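Local structure of AAR187Cp (Eremothecium gossypii, 3ZIL) at residues D25-D30 and M43-L48; E67-C72 and C88-K93; D49-E54 and R140-T145. The protein is the cohesin regulator Wpl1, whose all-helical C-terminal Wap1 domain, described here, probably helps control the establishment of sister-chromatid cohesion. One frame throughout, in Å; residues are numbered along the deposited sequence.

Contact 1 (D25-D30 and M43-L48); sequences DFILSD and MLRLCL
Ile27 and Arg45 make the main touch between the end of helix 20-27 and the middle of helix 36-52. The CD1 methyl of Ile27 rests on the aliphatic part of the arginine, 3.7 Å from Arg45 CD. The same methyl of Ile27, CD1, lies 3.8 Å from Arg45 CG. This is hydrocarbon packing, and no hydrogen bond joins the two segments. With CG swung opposite its backbone N (chi1 167°) and the chain straight as far as NE, Arg45 lays its methylene groups beside the isoleucine. Its guanidinium then comes to Phe26. Arg45 NH1 sits 3.7 Å from Phe26 CE1, with the ring and guanidinium planes 58° apart. The two side chains cross at about a right angle, and the nitrogen approaches the ring obliquely.

Deeper in, Leu46 backs the isoleucine. Ile27 CG1 is 4.4 Å from Leu46 CB, and these two residues are also the closest pair along the backbones, with CA of Ile27 7.0 Å from CA of Leu46. The contact is therefore graded: Ile27 and Leu46 are buried, while Phe26 and Arg45 are exposed.

The backbone turns away just after the touching residues. Leu28 is the first to leave helical geometry and forms the centre of an inverse gamma turn. The Ser29 side chain is hydrogen-bonded to Asn42, the residue before Met43, and so ties the turn to helix 36-52. At the other end of the segment, Asp25 forms a salt bridge with Arg64.

Helix 54-72 packs against both segments: Leu28 touches Val68 and Trp71, and Leu46 touches Cys72. On helix 36-52, Met43 and Cys47 face helix 81-93, whereas Leu44 and Leu48 pack against helix 129-141.

Contact 2 (E67-C72 and C88-K93); sequences EVWEWC and CFIADK
Helices 54-72 and 81-93 run nearly antiparallel where Cys72 faces Ile90, their short segments at 157° with axes 10.9 Å apart at closest approach. This is a helical-hairpin pairing of two helices that follow each other in the chain. At that spacing side chains bridge the gap, and all four touching residues are buried.

Cys72 meets Ile90 through sulfur and methyl. Cys72 SG lies 3.9 Å from Ile90 CG2 and 4.0 Å from Ile90 CG1, so the sulfur touches both branches of the isoleucine. With chi1 of Ile90 at -65°, CG1 lies beside the backbone N and CG2 opposite it, and both branches reach the sulfur.

Trp69 supplies the second touch with the far end of its six-membered ring. Trp69 CH2 is 3.8 Å from Ala91 CA and 4.0 Å from Ala91 CB. The small alanine lets the indole come up against the backbone of helix 81-93. The ring also nears Ile90, with Trp69 CE3 4.5 Å from Ile90 CG2. Its polar end looks elsewhere: Trp69 NE1 is hydrogen-bonded to the carbonyl O of Arg102. That bond satisfies the buried N-H and helps fix the turn of the indole.

A polar link also joins the two helices: Cys72 O, at the end of helix 54-72, accepts a hydrogen bond from Gln87 NE2. Helix 36-52 packs on Ile90 through Cys47 and Met50, and on Phe89 through Cys47. Helix 147-158 meets helix 81-93 at Cys88 and Asp92.

Contact 3 (D49-E54 and R140-T145); sequences DMMNNE and RKLKFT
Lys141 NZ is gripped by two groups, Asn52 OD1 across the contact and Asp137 one helical turn back on its own helix. Lys141 NZ donates to Asn52 OD1 at 3.2 Å. The bond uses a lone pair in the carbonyl plane, with a C=O...N angle of 130°. The salt bridge to Asp137 gives the ammonium its charged partner, so the amide is a neutral second acceptor. The contact joins the ends of two helices in the all-helical Wap1 domain: the last turn of helix 36-52 meets the end of helix 129-141 and the loop after it.

Lys141 runs extended beyond CG, and its side chain crosses that of Asn52 at about a right angle. The methylene groups lie against Met51 on the way to the amide. Met51 CG is 3.8 Å from both Lys141 CB and Lys141 CD. Met51 leaves its helix with CG anti to the backbone N (chi1 -176°), then bends at chi2 and chi3. The bends carry its methyl to the lysine backbone and on to Leu142. Met51 CE is 3.9 Å from Leu142 CD2. Shortening Met51 to an alanine would probably open a gap beside Leu142 and leave the lysine methylene groups without their apolar partner.

The inner side of the contact faces helix 81-93, where Phe89 packs on Met51 and Leu142. Lys143, on the loop, forms a salt bridge with Asp92 of that helix. Asn53 ends helix 36-52 and is also the N-cap of the next helix, its OD1 accepting a hydrogen bond from Leu56 N. Around the lysine the packing is close: Met51 CE lies 3.3 Å from Lys141 O and 3.7 Å from Lys141 CB.

Overall arrangement
All three contacts lie in the N-terminal part of the Wap1 domain, on one side of the chain's centre. Contacts 1 and 3 share helix 36-52, and their centres are about 15 Å apart. The centre of contact 2 is about 11 Å from that of contact 1 and about 13 Å from that of contact 3. Along the chain contact 1 closes first, and contact 2 is nested inside the loop closed by contact 3. Trp71 NE1 is probably hydrogen-bonded to Ser29 O, linking contacts 1 and 2. Phe89 and Asp92 link contacts 2 and 3. Together they join helices 20-27, 36-52, 54-72, 81-93 and 129-141, consistent with a compact helical end to the domain.

Contact 1 (D25-D30 and M43-L48)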
loop_
_atom_site.group_PDB
_atom_site.type_symbol
_atom_site.label_atom_id
_atom_site.label_comp_id
_atom_site.label_asym_id
_atom_site.label_seq_id
_atom_site.Cartn_x
_atom_site.Cartn_y
_atom_site.Cartn_z
ATOM N N ASP A 25 -26.680 11.788 28.611
ATOM C CA ASP A 25 -28.098 11.948 28.246
ATOM C C ASP A 25 -28.295 13.273 27.541
ATOM O O ASP A 25 -29.067 13.386 26.631
ATOM C CB ASP A 25 -29.016 11.936 29.474
ATOM C CG ASP A 25 -28.992 10.618 30.201
ATOM O OD1 ASP A 25 -28.540 9.615 29.618
ATOM O OD2 ASP A 25 -29.389 10.582 31.371
ATOM N N PHE A 26 -27.608 14.292 28.014
ATOM C CA PHE A 26 -27.788 15.558 27.405
ATOM C C PHE A 26 -27.166 15.595 26.002
ATOM O O PHE A 26 -27.813 15.984 25.027
ATOM C CB PHE A 26 -27.218 16.668 28.303
ATOM C CG PHE A 26 -27.214 18.006 27.635
ATOM C CD1 PHE A 26 -26.131 18.389 26.830
ATOM C CD2 PHE A 26 -28.321 18.866 27.752
ATOM C CE1 PHE A 26 -26.125 19.621 26.199
ATOM C CE2 PHE A 26 -28.331 20.096 27.105
ATOM C CZ PHE A 26 -27.233 20.471 26.329
ATOM N N ILE A 27 -25.894 15.228 25.906
ATOM C CA ILE A 27 -25.123 15.436 24.678
ATOM C C ILE A 27 -25.617 14.468 23.589
ATOM O O ILE A 27 -25.567 14.782 22.382
ATOM C CB ILE A 27 -23.600 15.222 24.915
ATOM C CG1 ILE A 27 -22.807 16.206 24.078
ATOM C CG2 ILE A 27 -23.186 13.803 24.605
ATOM C CD1 ILE A 27 -22.988 17.627 24.576
ATOM N N LEU A 28 -26.137 13.331 24.005
ATOM C CA LEU A 28 -26.600 12.358 23.001
ATOM C C LEU A 28 -28.043 12.661 22.599
ATOM O O LEU A 28 -28.957 11.817 22.730
ATOM C CB LEU A 28 -26.407 10.895 23.454
ATOM C CG LEU A 28 -24.970 10.468 23.869
ATOM C CD1 LEU A 28 -25.001 9.100 24.559
ATOM C CD2 LEU A 28 -23.931 10.503 22.714
ATOM N N SER A 29 -28.245 13.848 22.025
ATOM C CA SER A 29 -29.616 14.311 21.677
ATOM C C SER A 29 -30.115 13.544 20.433
ATOM O O SER A 29 -29.377 13.381 19.481
ATOM C CB SER A 29 -29.589 15.818 21.369
ATOM O OG SER A 29 -28.539 16.073 20.442
ATOM N N ASP A 30 -31.347 13.079 20.464
ATOM C CA ASP A 30 -32.068 12.473 19.290
ATOM C C ASP A 30 -31.784 13.125 17.926
ATOM O O ASP A 30 -32.297 14.231 17.646
ATOM C CB ASP A 30 -33.600 12.529 19.588
ATOM C CG ASP A 30 -34.412 11.595 18.683
ATOM O OD1 ASP A 30 -34.010 11.340 17.507
ATOM O OD2 ASP A 30 -35.469 11.152 19.158
ATOM N N MET A 43 -21.469 16.905 18.989
ATOM C CA MET A 43 -20.368 15.873 18.758
ATOM C C MET A 43 -19.018 16.548 19.084
ATOM O O MET A 43 -18.080 15.929 19.674
ATOM C CB MET A 43 -20.421 15.296 17.311
ATOM C CG MET A 43 -19.348 14.168 17.069
ATOM S SD MET A 43 -19.668 13.601 15.346
ATOM C CE MET A 43 -21.258 12.772 15.441
ATOM N N LEU A 44 -18.900 17.810 18.684
ATOM C CA LEU A 44 -17.677 18.562 19.000
ATOM C C LEU A 44 -17.371 18.645 20.484
ATOM O O LEU A 44 -16.231 18.384 20.976
ATOM C CB LEU A 44 -17.711 19.963 18.357
ATOM C CG LEU A 44 -16.559 20.953 18.699
ATOM C CD1 LEU A 44 -15.252 20.258 18.231
ATOM C CD2 LEU A 44 -16.713 22.321 18.036
ATOM N N ARG A 45 -18.399 18.985 21.235
ATOM C CA ARG A 45 -18.296 19.126 22.627
ATOM C C ARG A 45 -17.988 17.767 23.272
ATOM O O ARG A 45 -17.204 17.684 24.228
ATOM C CB ARG A 45 -19.595 19.764 23.102
ATOM C CG ARG A 45 -19.802 19.719 24.610
ATOM C CD ARG A 45 -20.982 20.679 24.945
ATOM N NE ARG A 45 -21.057 20.808 26.378
ATOM C CZ ARG A 45 -22.069 21.316 27.063
ATOM N NH1 ARG A 45 -23.155 21.771 26.443
ATOM N NH2 ARG A 45 -21.992 21.331 28.406
ATOM N N LEU A 46 -18.540 16.679 22.721
ATOM C CA LEU A 46 -18.229 15.333 23.226
ATOM C C LEU A 46 -16.749 14.922 23.031
ATOM O O LEU A 46 -16.098 14.369 23.978
ATOM C CB LEU A 46 -19.142 14.321 22.553
ATOM C CG LEU A 46 -18.837 12.831 22.725
ATOM C CD1 LEU A 46 -18.965 12.479 24.199
ATOM C CD2 LEU A 46 -19.659 11.916 21.765
ATOM N N CYS A 47 -16.252 15.181 21.815
ATOM C CA CYS A 47 -14.880 14.817 21.410
ATOM C C CYS A 47 -13.957 15.591 22.332
ATOM O O CYS A 47 -12.979 15.056 22.867
ATOM C CB CYS A 47 -14.614 15.170 19.941
ATOM S SG CYS A 47 -15.593 14.088 18.836
ATOM N N LEU A 48 -14.285 16.857 22.536
ATOM C CA LEU A 48 -13.370 17.729 23.317
ATOM C C LEU A 48 -13.304 17.316 24.826
ATOM O O LEU A 48 -12.226 17.211 25.402
ATOM C CB LEU A 48 -13.681 19.190 23.074
ATOM C CG LEU A 48 -12.602 20.207 23.518
ATOM C CD1 LEU A 48 -11.227 20.060 22.852
ATOM C CD2 LEU A 48 -13.143 21.580 23.205
#

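Contact 2 (E67-C72 and C88-K93)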
loop_
_atom_site.group_PDB
_atom_site.type_symbol
_atom_site.label_atom_id
_atom_site.label_comp_id
_atom_site.label_asym_id
_atom_site.label_seq_id
_atom_site.Cartn_x
_atom_site.Cartn_y
_atom_site.Cartn_z
ATOM N N GLU A 67 -24.429 2.863 23.001
ATOM C CA GLU A 67 -25.325 3.995 22.739
ATOM C C GLU A 67 -24.489 5.187 22.166
ATOM O O GLU A 67 -24.959 5.901 21.235
ATOM C CB GLU A 67 -26.032 4.457 24.040
ATOM C CG GLU A 67 -27.082 5.525 23.824
ATOM C CD GLU A 67 -27.559 6.200 25.106
ATOM O OE1 GLU A 67 -27.295 5.662 26.203
ATOM O OE2 GLU A 67 -28.189 7.284 25.017
ATOM N N VAL A 68 -23.289 5.427 22.741
ATOM C CA VAL A 68 -22.460 6.544 22.232
ATOM C C VAL A 68 -22.095 6.277 20.725
ATOM O O VAL A 68 -22.151 7.164 19.885
ATOM C CB VAL A 68 -21.195 6.786 23.156
ATOM C CG1 VAL A 68 -20.127 7.711 22.535
ATOM C CG2 VAL A 68 -21.657 7.378 24.449
ATOM N N TRP A 69 -21.756 5.026 20.400
ATOM C CA TRP A 69 -21.317 4.666 19.051
ATOM C C TRP A 69 -22.462 4.822 18.092
ATOM O O TRP A 69 -22.276 5.371 17.029
ATOM C CB TRP A 69 -20.822 3.218 19.010
ATOM C CG TRP A 69 -20.112 2.799 17.712
ATOM C CD1 TRP A 69 -20.675 2.233 16.546
ATOM C CD2 TRP A 69 -18.670 2.934 17.424
ATOM N NE1 TRP A 69 -19.710 2.014 15.578
ATOM C CE2 TRP A 69 -18.460 2.370 16.074
ATOM C CE3 TRP A 69 -17.561 3.385 18.159
ATOM C CZ2 TRP A 69 -17.203 2.293 15.514
ATOM C CZ3 TRP A 69 -16.283 3.286 17.590
ATOM C CH2 TRP A 69 -16.111 2.761 16.296
ATOM N N GLU A 70 -23.643 4.298 18.445
ATOM C CA GLU A 70 -24.783 4.371 17.499
ATOM C C GLU A 70 -25.208 5.826 17.303
ATOM O O GLU A 70 -25.639 6.210 16.205
ATOM C CB GLU A 70 -25.968 3.504 17.950
ATOM C CG GLU A 70 -25.673 2.015 17.826
ATOM C CD GLU A 70 -26.862 1.092 18.172
ATOM O OE1 GLU A 70 -27.914 1.556 18.667
ATOM O OE2 GLU A 70 -26.729 -0.128 17.943
ATOM N N TRP A 71 -25.071 6.620 18.358
ATOM C CA TRP A 71 -25.319 8.053 18.258
ATOM C C TRP A 71 -24.318 8.721 17.338
ATOM O O TRP A 71 -24.742 9.402 16.379
ATOM C CB TRP A 71 -25.381 8.753 19.652
ATOM C CG TRP A 71 -25.737 10.210 19.510
ATOM C CD1 TRP A 71 -27.003 10.760 19.454
ATOM C CD2 TRP A 71 -24.820 11.334 19.300
ATOM N NE1 TRP A 71 -26.942 12.143 19.307
ATOM C CE2 TRP A 71 -25.655 12.544 19.226
ATOM C CE3 TRP A 71 -23.411 11.469 19.278
ATOM C CZ2 TRP A 71 -25.110 13.805 19.034
ATOM C CZ3 TRP A 71 -22.876 12.742 19.089
ATOM C CH2 TRP A 71 -23.702 13.890 18.965
ATOM N N CYS A 72 -23.003 8.494 17.534
ATOM C CA CYS A 72 -22.017 9.146 16.670
ATOM C C CYS A 72 -22.192 8.716 15.204
ATOM O O CYS A 72 -21.998 9.516 14.305
ATOM C CB CYS A 72 -20.545 8.891 17.091
ATOM S SG CYS A 72 -20.175 9.566 18.762
ATOM N N CYS A 88 -14.140 10.288 12.846
ATOM C CA CYS A 88 -12.859 9.499 12.793
ATOM C C CYS A 88 -12.131 9.512 14.200
ATOM O O CYS A 88 -11.622 8.494 14.614
ATOM C CB CYS A 88 -11.909 10.081 11.775
ATOM S SG CYS A 88 -12.379 9.953 10.045
ATOM N N PHE A 89 -12.070 10.656 14.894
ATOM C CA PHE A 89 -11.568 10.707 16.283
ATOM C C PHE A 89 -12.294 9.719 17.261
ATOM O O PHE A 89 -11.637 8.937 17.932
ATOM C CB PHE A 89 -11.543 12.164 16.821
ATOM C CG PHE A 89 -11.288 12.244 18.288
ATOM C CD1 PHE A 89 -9.998 12.031 18.806
ATOM C CD2 PHE A 89 -12.345 12.426 19.173
ATOM C CE1 PHE A 89 -9.763 12.077 20.171
ATOM C CE2 PHE A 89 -12.109 12.439 20.548
ATOM C CZ PHE A 89 -10.817 12.264 21.046
ATOM N N ILE A 90 -13.641 9.699 17.264
ATOM C CA ILE A 90 -14.412 8.778 18.033
ATOM C C ILE A 90 -13.999 7.319 17.744
ATOM O O ILE A 90 -13.761 6.522 18.697
ATOM C CB ILE A 90 -15.931 8.993 17.788
ATOM C CG1 ILE A 90 -16.318 10.363 18.318
ATOM C CG2 ILE A 90 -16.756 7.809 18.336
ATOM C CD1 ILE A 90 -15.984 10.518 19.789
ATOM N N ALA A 91 -13.963 6.938 16.472
ATOM C CA ALA A 91 -13.590 5.558 16.131
ATOM C C ALA A 91 -12.213 5.234 16.694
ATOM O O ALA A 91 -11.984 4.146 17.226
ATOM C CB ALA A 91 -13.558 5.342 14.628
ATOM N N ASP A 92 -11.286 6.163 16.524
ATOM C CA ASP A 92 -9.946 6.004 17.092
ATOM C C ASP A 92 -9.862 6.088 18.645
ATOM O O ASP A 92 -9.039 5.424 19.215
ATOM C CB ASP A 92 -9.022 7.004 16.445
ATOM C CG ASP A 92 -7.536 6.767 16.738
ATOM O OD1 ASP A 92 -7.121 5.581 16.838
ATOM O OD2 ASP A 92 -6.788 7.828 16.799
ATOM N N LYS A 93 -10.709 6.867 19.308
ATOM C CA LYS A 93 -10.561 7.131 20.741
ATOM C C LYS A 93 -11.246 6.014 21.513
ATOM O O LYS A 93 -10.750 5.636 22.560
ATOM C CB LYS A 93 -11.234 8.469 21.108
ATOM C CG LYS A 93 -10.882 8.977 22.496
ATOM C CD LYS A 93 -9.375 9.076 22.742
ATOM C CE LYS A 93 -9.141 9.048 24.243
ATOM N NZ LYS A 93 -7.984 9.923 24.522
#

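Contact 3 (D49-E54 and R140-T145)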
loop_
_atom_site.group_PDB
_atom_site.type_symbol
_atom_site.label_atom_id
_atom_site.label_comp_id
_atom_site.label_asym_id
_atom_site.label_seq_id
_atom_site.Cartn_x
_atom_site.Cartn_y
_atom_site.Cartn_z
ATOM N N ASP A 49 -14.447 16.968 25.418
ATOM C CA ASP A 49 -14.498 16.328 26.743
ATOM C C ASP A 49 -13.673 15.026 26.816
ATOM O O ASP A 49 -12.904 14.788 27.778
ATOM C CB ASP A 49 -15.960 16.075 27.117
ATOM C CG ASP A 49 -16.742 17.380 27.319
ATOM O OD1 ASP A 49 -16.131 18.457 27.351
ATOM O OD2 ASP A 49 -17.966 17.357 27.434
ATOM N N MET A 50 -13.833 14.175 25.816
ATOM C CA MET A 50 -13.181 12.855 25.800
ATOM C C MET A 50 -11.710 13.065 25.651
ATOM O O MET A 50 -10.937 12.447 26.348
ATOM C CB MET A 50 -13.657 12.032 24.585
ATOM C CG MET A 50 -15.087 11.563 24.732
ATOM S SD MET A 50 -15.771 10.714 23.286
ATOM C CE MET A 50 -14.747 9.275 23.464
ATOM N N MET A 51 -11.326 13.947 24.737
ATOM C CA MET A 51 -9.922 14.367 24.574
ATOM C C MET A 51 -9.376 14.904 25.898
ATOM O O MET A 51 -8.265 14.583 26.231
ATOM C CB MET A 51 -9.741 15.411 23.448
ATOM C CG MET A 51 -8.275 15.758 23.214
ATOM S SD MET A 51 -7.340 14.398 22.404
ATOM C CE MET A 51 -7.713 14.713 20.667
ATOM N N ASN A 52 -10.191 15.634 26.693
ATOM C CA ASN A 52 -9.713 16.213 27.941
ATOM C C ASN A 52 -9.854 15.299 29.195
ATOM O O ASN A 52 -9.309 15.605 30.263
ATOM C CB ASN A 52 -10.419 17.586 28.166
ATOM C CG ASN A 52 -9.933 18.682 27.187
ATOM O OD1 ASN A 52 -8.894 18.544 26.521
ATOM N ND2 ASN A 52 -10.730 19.744 27.034
ATOM N N ASN A 53 -10.592 14.187 29.086
ATOM C CA ASN A 53 -10.980 13.440 30.278
ATOM C C ASN A 53 -11.008 11.925 30.001
ATOM O O ASN A 53 -11.992 11.374 29.455
ATOM C CB ASN A 53 -12.321 13.996 30.855
ATOM C CG ASN A 53 -12.789 13.219 32.067
ATOM O OD1 ASN A 53 -12.149 12.254 32.446
ATOM N ND2 ASN A 53 -13.908 13.605 32.667
ATOM N N GLU A 54 -9.891 11.266 30.328
ATOM C CA GLU A 54 -9.705 9.830 30.136
ATOM C C GLU A 54 -10.767 9.074 30.961
ATOM O O GLU A 54 -11.283 8.034 30.567
ATOM C CB GLU A 54 -8.240 9.461 30.517
ATOM C CG GLU A 54 -7.835 7.993 30.396
ATOM C CD GLU A 54 -7.916 7.460 28.958
ATOM O OE1 GLU A 54 -7.240 8.015 28.070
ATOM O OE2 GLU A 54 -8.667 6.487 28.695
ATOM N N ARG A 140 -5.705 21.313 17.470
ATOM C CA ARG A 140 -4.383 21.258 18.152
ATOM C C ARG A 140 -4.113 19.957 18.902
ATOM O O ARG A 140 -2.981 19.586 19.060
ATOM C CB ARG A 140 -4.120 22.500 19.072
ATOM C CG ARG A 140 -4.083 23.818 18.275
ATOM C CD ARG A 140 -3.749 25.053 19.101
ATOM N NE ARG A 140 -4.635 25.305 20.242
ATOM C CZ ARG A 140 -5.649 26.190 20.239
ATOM N NH1 ARG A 140 -5.912 26.902 19.151
ATOM N NH2 ARG A 140 -6.407 26.380 21.324
ATOM N N LYS A 141 -5.134 19.241 19.338
ATOM C CA LYS A 141 -4.903 17.967 20.016
ATOM C C LYS A 141 -5.030 16.676 19.187
ATOM O O LYS A 141 -4.663 15.627 19.668
ATOM C CB LYS A 141 -5.849 17.870 21.221
ATOM C CG LYS A 141 -5.368 18.644 22.440
ATOM C CD LYS A 141 -6.539 19.152 23.285
ATOM C CE LYS A 141 -6.004 20.127 24.346
ATOM N NZ LYS A 141 -7.163 20.717 25.033
ATOM N N LEU A 142 -5.653 16.733 17.997
ATOM C CA LEU A 142 -5.993 15.491 17.248
ATOM C C LEU A 142 -4.732 14.917 16.647
ATOM O O LEU A 142 -3.816 15.661 16.299
ATOM C CB LEU A 142 -6.906 15.849 16.085
ATOM C CG LEU A 142 -8.371 16.042 16.528
ATOM C CD1 LEU A 142 -9.094 16.676 15.374
ATOM C CD2 LEU A 142 -9.002 14.680 16.973
ATOM N N LYS A 143 -4.686 13.615 16.553
ATOM C CA LYS A 143 -3.629 12.949 15.855
ATOM C C LYS A 143 -3.511 13.421 14.382
ATOM O O LYS A 143 -2.400 13.446 13.838
ATOM C CB LYS A 143 -3.932 11.456 15.896
ATOM C CG LYS A 143 -2.798 10.561 15.385
ATOM C CD LYS A 143 -3.207 9.110 15.623
ATOM C CE LYS A 143 -3.514 8.868 17.099
ATOM N NZ LYS A 143 -3.913 7.466 17.401
ATOM N N PHE A 144 -4.619 13.760 13.715
ATOM C CA PHE A 144 -4.596 14.217 12.279
ATOM C C PHE A 144 -5.652 15.292 12.127
ATOM O O PHE A 144 -6.728 15.175 12.717
ATOM C CB PHE A 144 -5.016 13.088 11.308
ATOM C CG PHE A 144 -4.080 11.878 11.300
ATOM C CD1 PHE A 144 -2.791 11.937 10.722
ATOM C CD2 PHE A 144 -4.471 10.663 11.905
ATOM C CE1 PHE A 144 -1.935 10.769 10.681
ATOM C CE2 PHE A 144 -3.606 9.521 11.888
ATOM C CZ PHE A 144 -2.364 9.564 11.292
ATOM N N THR A 145 -5.392 16.302 11.285
ATOM C CA THR A 145 -6.298 17.436 11.224
ATOM C C THR A 145 -7.144 17.493 9.939
ATOM O O THR A 145 -7.775 18.481 9.639
ATOM C CB THR A 145 -5.573 18.730 11.579
ATOM O OG1 THR A 145 -4.494 18.949 10.663
ATOM C CG2 THR A 145 -5.020 18.590 13.005
#